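Local coordinates for protein quinoline 2-oxidoreductase medium subunit (Pseudomonas putida, PDB 1T3Q) that binds FAD and probably relays electrons as the flavoprotein subunit of a molybdenum hydroxylase that oxidises quinoline, at residues Ala133-Ser139 against Glu164-Glu170. Sequence-based numbering, arbitrary orientation.
Sequences ATMYIAS and EVLVRVE. With FAD (flavin-adenine dinucleotide), chain R.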
ATOM      1  N   ALA C 133      56.926  16.223 -17.183  1.00 24.15           N
ATOM      2  CA  ALA C 133      55.921  16.834 -18.037  1.00 24.02           C
ATOM      3  C   ALA C 133      55.775  18.323 -17.737  1.00 24.15           C
ATOM      4  O   ALA C 133      56.267  18.821 -16.722  1.00 23.61           O
ATOM      5  CB  ALA C 133      54.583  16.129 -17.857  1.00 24.01           C
ATOM      6  N   THR C 134      55.101  19.027 -18.638  1.00 22.79           N
ATOM      7  CA  THR C 134      54.858  20.452 -18.480  1.00 23.38           C
ATOM      8  C   THR C 134      53.353  20.708 -18.497  1.00 22.33           C
ATOM      9  O   THR C 134      52.643  20.164 -19.337  1.00 23.52           O
ATOM     10  CB  THR C 134      55.496  21.263 -19.630  1.00 23.12           C
ATOM     11  OG1 THR C 134      56.915  21.055 -19.637  1.00 23.67           O
ATOM     12  CG2 THR C 134      55.202  22.751 -19.462  1.00 24.23           C
ATOM     13  N   MET C 135      52.870  21.523 -17.567  1.00 21.87           N
ATOM     14  CA  MET C 135      51.453  21.857 -17.523  1.00 23.94           C
ATOM     15  C   MET C 135      51.235  23.220 -18.155  1.00 24.38           C
ATOM     16  O   MET C 135      52.022  24.146 -17.937  1.00 24.09           O
ATOM     17  CB  MET C 135      50.929  21.920 -16.083  1.00 24.81           C
ATOM     18  CG  MET C 135      50.442  20.603 -15.530  1.00 28.12           C
ATOM     19  SD  MET C 135      51.804  19.505 -15.273  1.00 29.51           S
ATOM     20  CE  MET C 135      51.089  18.358 -14.078  1.00 28.50           C
ATOM     21  N   TYR C 136      50.169  23.336 -18.936  1.00 23.33           N
ATOM     22  CA  TYR C 136      49.829  24.605 -19.560  1.00 23.89           C
ATOM     23  C   TYR C 136      48.540  25.064 -18.905  1.00 24.28           C
ATOM     24  O   TYR C 136      47.514  24.387 -18.976  1.00 25.56           O
ATOM     25  CB  TYR C 136      49.691  24.440 -21.071  1.00 23.98           C
ATOM     26  CG  TYR C 136      51.036  24.181 -21.711  1.00 27.33           C
ATOM     27  CD1 TYR C 136      51.623  22.916 -21.659  1.00 27.96           C
ATOM     28  CD2 TYR C 136      51.767  25.222 -22.285  1.00 28.15           C
ATOM     29  CE1 TYR C 136      52.908  22.693 -22.155  1.00 28.44           C
ATOM     30  CE2 TYR C 136      53.056  25.010 -22.783  1.00 29.13           C
ATOM     31  CZ  TYR C 136      53.618  23.744 -22.712  1.00 29.52           C
ATOM     32  OH  TYR C 136      54.895  23.531 -23.185  1.00 31.32           O
ATOM     33  N   ILE C 137      48.623  26.215 -18.244  1.00 24.04           N
ATOM     34  CA  ILE C 137      47.512  26.780 -17.495  1.00 23.95           C
ATOM     35  C   ILE C 137      46.978  28.075 -18.091  1.00 24.63           C
ATOM     36  O   ILE C 137      47.739  29.008 -18.348  1.00 26.19           O
ATOM     37  CB  ILE C 137      47.961  27.039 -16.043  1.00 24.60           C
ATOM     38  CG1 ILE C 137      48.512  25.737 -15.446  1.00 26.61           C
ATOM     39  CG2 ILE C 137      46.802  27.578 -15.223  1.00 25.00           C
ATOM     40  CD1 ILE C 137      49.296  25.916 -14.158  1.00 25.94           C
ATOM     41  N   ALA C 138      45.665  28.130 -18.290  1.00 24.15           N
ATOM     42  CA  ALA C 138      45.030  29.309 -18.860  1.00 24.90           C
ATOM     43  C   ALA C 138      44.391  30.202 -17.809  1.00 25.97           C
ATOM     44  O   ALA C 138      43.878  29.734 -16.789  1.00 25.59           O
ATOM     45  CB  ALA C 138      43.984  28.895 -19.888  1.00 22.30           C
ATOM     46  N   SER C 139      44.430  31.502 -18.075  1.00 26.42           N
ATOM     47  CA  SER C 139      43.846  32.500 -17.193  1.00 28.51           C
ATOM     48  C   SER C 139      43.387  33.622 -18.106  1.00 28.70           C
ATOM     49  O   SER C 139      43.574  33.554 -19.319  1.00 26.82           O
ATOM     50  CB  SER C 139      44.887  33.040 -16.211  1.00 29.76           C
ATOM     51  OG  SER C 139      45.889  33.773 -16.894  1.00 29.65           O
ATOM     52  N   GLU C 164      42.229  29.979 -12.528  1.00 27.38           N
ATOM     53  CA  GLU C 164      42.995  29.335 -13.593  1.00 26.18           C
ATOM     54  C   GLU C 164      42.450  27.974 -13.999  1.00 25.88           C
ATOM     55  O   GLU C 164      41.816  27.280 -13.202  1.00 25.36           O
ATOM     56  CB  GLU C 164      44.456  29.185 -13.188  1.00 27.84           C
ATOM     57  CG  GLU C 164      45.186  30.500 -13.019  1.00 29.31           C
ATOM     58  CD  GLU C 164      46.675  30.302 -12.901  1.00 31.90           C
ATOM     59  OE1 GLU C 164      47.099  29.528 -12.016  1.00 31.88           O
ATOM     60  OE2 GLU C 164      47.421  30.915 -13.696  1.00 33.53           O
ATOM     61  N   VAL C 165      42.714  27.596 -15.246  1.00 23.80           N
ATOM     62  CA  VAL C 165      42.256  26.320 -15.779  1.00 22.88           C
ATOM     63  C   VAL C 165      43.412  25.550 -16.410  1.00 23.14           C
ATOM     64  O   VAL C 165      44.091  26.057 -17.296  1.00 21.98           O
ATOM     65  CB  VAL C 165      41.158  26.528 -16.862  1.00 22.87           C
ATOM     66  CG1 VAL C 165      40.679  25.183 -17.387  1.00 22.59           C
ATOM     67  CG2 VAL C 165      39.992  27.323 -16.291  1.00 24.30           C
ATOM     68  N   LEU C 166      43.646  24.331 -15.931  1.00 21.38           N
ATOM     69  CA  LEU C 166      44.692  23.482 -16.479  1.00 21.52           C
ATOM     70  C   LEU C 166      44.123  23.091 -17.840  1.00 21.51           C
ATOM     71  O   LEU C 166      43.027  22.541 -17.920  1.00 21.20           O
ATOM     72  CB  LEU C 166      44.872  22.230 -15.613  1.00 21.41           C
ATOM     73  CG  LEU C 166      46.254  21.573 -15.560  1.00 24.79           C
ATOM     74  CD1 LEU C 166      46.125  20.196 -14.926  1.00 21.27           C
ATOM     75  CD2 LEU C 166      46.854  21.464 -16.945  1.00 24.82           C
ATOM     76  N   VAL C 167      44.853  23.375 -18.910  1.00 21.51           N
ATOM     77  CA  VAL C 167      44.360  23.068 -20.244  1.00 21.52           C
ATOM     78  C   VAL C 167      44.866  21.756 -20.817  1.00 22.12           C
ATOM     79  O   VAL C 167      44.103  20.984 -21.397  1.00 20.65           O
ATOM     80  CB  VAL C 167      44.712  24.203 -21.221  1.00 23.11           C
ATOM     81  CG1 VAL C 167      44.330  23.811 -22.643  1.00 25.65           C
ATOM     82  CG2 VAL C 167      43.986  25.468 -20.801  1.00 25.57           C
ATOM     83  N   ARG C 168      46.157  21.508 -20.675  1.00 22.88           N
ATOM     84  CA  ARG C 168      46.731  20.280 -21.196  1.00 25.54           C
ATOM     85  C   ARG C 168      48.056  19.992 -20.529  1.00 24.43           C
ATOM     86  O   ARG C 168      48.623  20.839 -19.842  1.00 24.79           O
ATOM     87  CB  ARG C 168      46.939  20.380 -22.712  1.00 27.71           C
ATOM     88  CG  ARG C 168      47.914  21.469 -23.131  1.00 28.16           C
ATOM     89  CD  ARG C 168      48.286  21.366 -24.605  1.00 30.90           C
ATOM     90  NE  ARG C 168      49.289  22.367 -24.961  1.00 30.30           N
ATOM     91  CZ  ARG C 168      49.041  23.669 -25.048  1.00 29.53           C
ATOM     92  NH1 ARG C 168      50.014  24.509 -25.367  1.00 31.13           N
ATOM     93  NH2 ARG C 168      47.817  24.132 -24.836  1.00 28.67           N
ATOM     94  N   VAL C 169      48.528  18.771 -20.727  1.00 23.14           N
ATOM     95  CA  VAL C 169      49.789  18.336 -20.175  1.00 24.51           C
ATOM     96  C   VAL C 169      50.611  17.843 -21.349  1.00 24.26           C
ATOM     97  O   VAL C 169      50.112  17.107 -22.199  1.00 24.32           O
ATOM     98  CB  VAL C 169      49.606  17.176 -19.183  1.00 24.01           C
ATOM     99  CG1 VAL C 169      50.962  16.729 -18.662  1.00 23.90           C
ATOM    100  CG2 VAL C 169      48.705  17.608 -18.039  1.00 24.19           C
ATOM    101  N   GLU C 170      51.862  18.272 -21.407  1.00 24.59           N
ATOM    102  CA  GLU C 170      52.736  17.842 -22.480  1.00 25.43           C
ATOM    103  C   GLU C 170      53.814  16.965 -21.871  1.00 23.97           C
ATOM    104  O   GLU C 170      54.572  17.397 -21.006  1.00 23.56           O
ATOM    105  CB  GLU C 170      53.323  19.059 -23.206  1.00 25.07           C
ATOM    106  CG  GLU C 170      52.265  19.811 -24.024  1.00 25.85           C
ATOM    107  CD  GLU C 170      52.828  20.909 -24.915  1.00 28.71           C
ATOM    108  OE1 GLU C 170      52.022  21.592 -25.579  1.00 29.53           O
ATOM    109  OE2 GLU C 170      54.064  21.093 -24.955  1.00 30.14           O
TER
HETATM  110  PA  FAD R4931      36.917  16.405 -10.443  1.00 19.71           P
HETATM  111  O1A FAD R4931      36.571  15.568  -9.263  1.00 10.91           O
HETATM  112  O2A FAD R4931      35.934  17.008 -11.126  1.00 11.56           O
HETATM  113  O5B FAD R4931      37.648  17.508  -9.699  1.00 17.91           O
HETATM  114  C5B FAD R4931      39.027  17.441  -9.208  1.00 17.76           C
HETATM  115  C4B FAD R4931      39.439  18.859  -8.626  1.00 20.35           C
HETATM  116  O4B FAD R4931      40.213  19.530  -9.697  1.00 18.85           O
HETATM  117  C3B FAD R4931      38.336  19.898  -8.222  1.00 21.36           C
HETATM  118  O3B FAD R4931      38.750  20.709  -7.163  1.00 22.75           O
HETATM  119  C2B FAD R4931      38.110  20.664  -9.561  1.00 21.11           C
HETATM  120  O2B FAD R4931      37.633  21.971  -9.356  1.00 19.13           O
HETATM  121  C1B FAD R4931      39.504  20.749 -10.107  1.00 19.77           C
HETATM  122  N9A FAD R4931      39.605  20.706 -11.565  1.00 17.70           N
HETATM  123  C8A FAD R4931      39.188  19.692 -12.402  1.00 19.85           C
HETATM  124  N7A FAD R4931      39.615  19.839 -13.655  1.00 16.63           N
HETATM  125  C5A FAD R4931      40.329  21.015 -13.644  1.00 18.37           C
HETATM  126  C6A FAD R4931      41.090  21.743 -14.709  1.00 18.29           C
HETATM  127  N6A FAD R4931      41.166  21.355 -15.957  1.00 14.40           N
HETATM  128  N1A FAD R4931      41.706  22.915 -14.289  1.00 17.44           N
HETATM  129  C2A FAD R4931      41.644  23.364 -12.987  1.00 20.01           C
HETATM  130  N3A FAD R4931      40.972  22.774 -11.957  1.00 16.92           N
HETATM  131  C4A FAD R4931      40.281  21.630 -12.343  1.00 18.05           C
HETATM  132  N1  FAD R4931      42.816   8.508  -8.097  1.00 21.55           N
HETATM  133  C2  FAD R4931      44.043   7.986  -8.175  1.00 23.82           C
HETATM  134  O2  FAD R4931      45.010   8.660  -8.426  1.00 24.08           O
HETATM  135  N3  FAD R4931      44.308   6.634  -7.769  1.00 20.66           N
HETATM  136  C4  FAD R4931      43.324   5.832  -7.195  1.00 21.85           C
HETATM  137  O4  FAD R4931      43.613   4.713  -6.835  1.00 22.73           O
HETATM  138  C4X FAD R4931      41.990   6.419  -7.029  1.00 21.07           C
HETATM  139  N5  FAD R4931      40.972   5.688  -6.468  1.00 19.84           N
HETATM  140  C5X FAD R4931      39.709   6.247  -6.430  1.00 19.80           C
HETATM  141  C6  FAD R4931      38.660   5.471  -5.836  1.00 19.80           C
HETATM  142  C7  FAD R4931      37.353   5.953  -5.758  1.00 18.76           C
HETATM  143  C7M FAD R4931      36.290   5.106  -5.091  1.00 19.91           C
HETATM  144  C8  FAD R4931      37.022   7.285  -6.321  1.00 18.80           C
HETATM  145  C8M FAD R4931      35.629   7.865  -6.276  1.00 17.89           C
HETATM  146  C9  FAD R4931      38.046   8.056  -6.934  1.00 17.91           C
HETATM  147  C9A FAD R4931      39.388   7.559  -6.981  1.00 19.03           C
HETATM  148  N10 FAD R4931      40.509   8.295  -7.569  1.00 18.70           N
HETATM  149  C10 FAD R4931      41.772   7.784  -7.568  1.00 21.51           C
HETATM  150  C1' FAD R4931      40.274   9.700  -7.998  1.00 18.72           C
HETATM  151  C2' FAD R4931      40.139   9.854  -9.541  1.00 18.90           C
HETATM  152  O2' FAD R4931      41.427   9.707 -10.148  1.00 21.15           O
HETATM  153  C3' FAD R4931      39.549  11.247  -9.772  1.00 19.23           C
HETATM  154  O3' FAD R4931      38.837  11.174 -11.015  1.00 20.96           O
HETATM  155  C4' FAD R4931      40.620  12.367  -9.860  1.00 19.76           C
HETATM  156  O4' FAD R4931      41.392  12.444  -8.658  1.00 19.98           O
HETATM  157  C5' FAD R4931      39.879  13.659 -10.058  1.00 17.81           C
HETATM  158  O5' FAD R4931      39.583  13.865 -11.569  1.00 18.36           O
HETATM  159  P   FAD R4931      38.208  14.311 -11.987  1.00 19.94           P
HETATM  160  O1P FAD R4931      38.286  14.471 -13.509  1.00 19.02           O
HETATM  161  O2P FAD R4931      37.190  13.510 -11.488  1.00 19.37           O
HETATM  162  O3P FAD R4931      37.992  15.654 -11.421  1.00 17.50           O
HETATM  163  O   HOH W   1      56.260  21.072 -23.405  1.00 33.28           O
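Two antiparallel neighbours in the five-stranded sheet of the FAD-binding domain, strands 134-139 and 165-172, meet here, and a beta bulge interrupts their ladder. T134 and E170 exchange two backbone bonds, and so do A138 and V165. Between these pairs the register slips by one residue. Y136 N donates to R168 O, but Y136 O takes its bond from V167 N (2.8 Å). The bulge falls next to the cofactor. The backbone of L166 holds the adenine of FAD by two bonds, with L166 N donating to N1A (2.9 Å) and N6A donating back to L166 O (3.0 Å).

M135, L166 and V169 lie on the face packed against helix 111-117. M135 CG, anti to the carbonyl carbon, lies 4.0 Å from L166 CD2. On the other face, A138 CB meets V167 CG2 at 3.5 Å, close to helix 14-23.

Y136 carries the polar cluster on that second face. The R168 guanidinium lies nearly parallel over its ring, planes 12° apart, in an offset cation-pi stack. NH1 sits above the rim, nearest CD2. The R168 side chain leaves the backbone with CG between N and the carbonyl carbon (chi1 62°), then runs extended to NE, which carries the guanidinium over the ring. R168 NE donates almost straight to E170 OE1 (2.9 Å), a salt bridge within the strand that probably limits rotation of the guanidinium. The Y136 and E170 side chains cross at about a right angle, with the ring and carboxylate planes 38° apart. An alanine in place of Y136 would probably leave the guanidinium without its aromatic platform and the water without its hydroxyl partner. That water bonds to Y136 OH in the ring plane and donates to E170 OE2 at 2.7 Å.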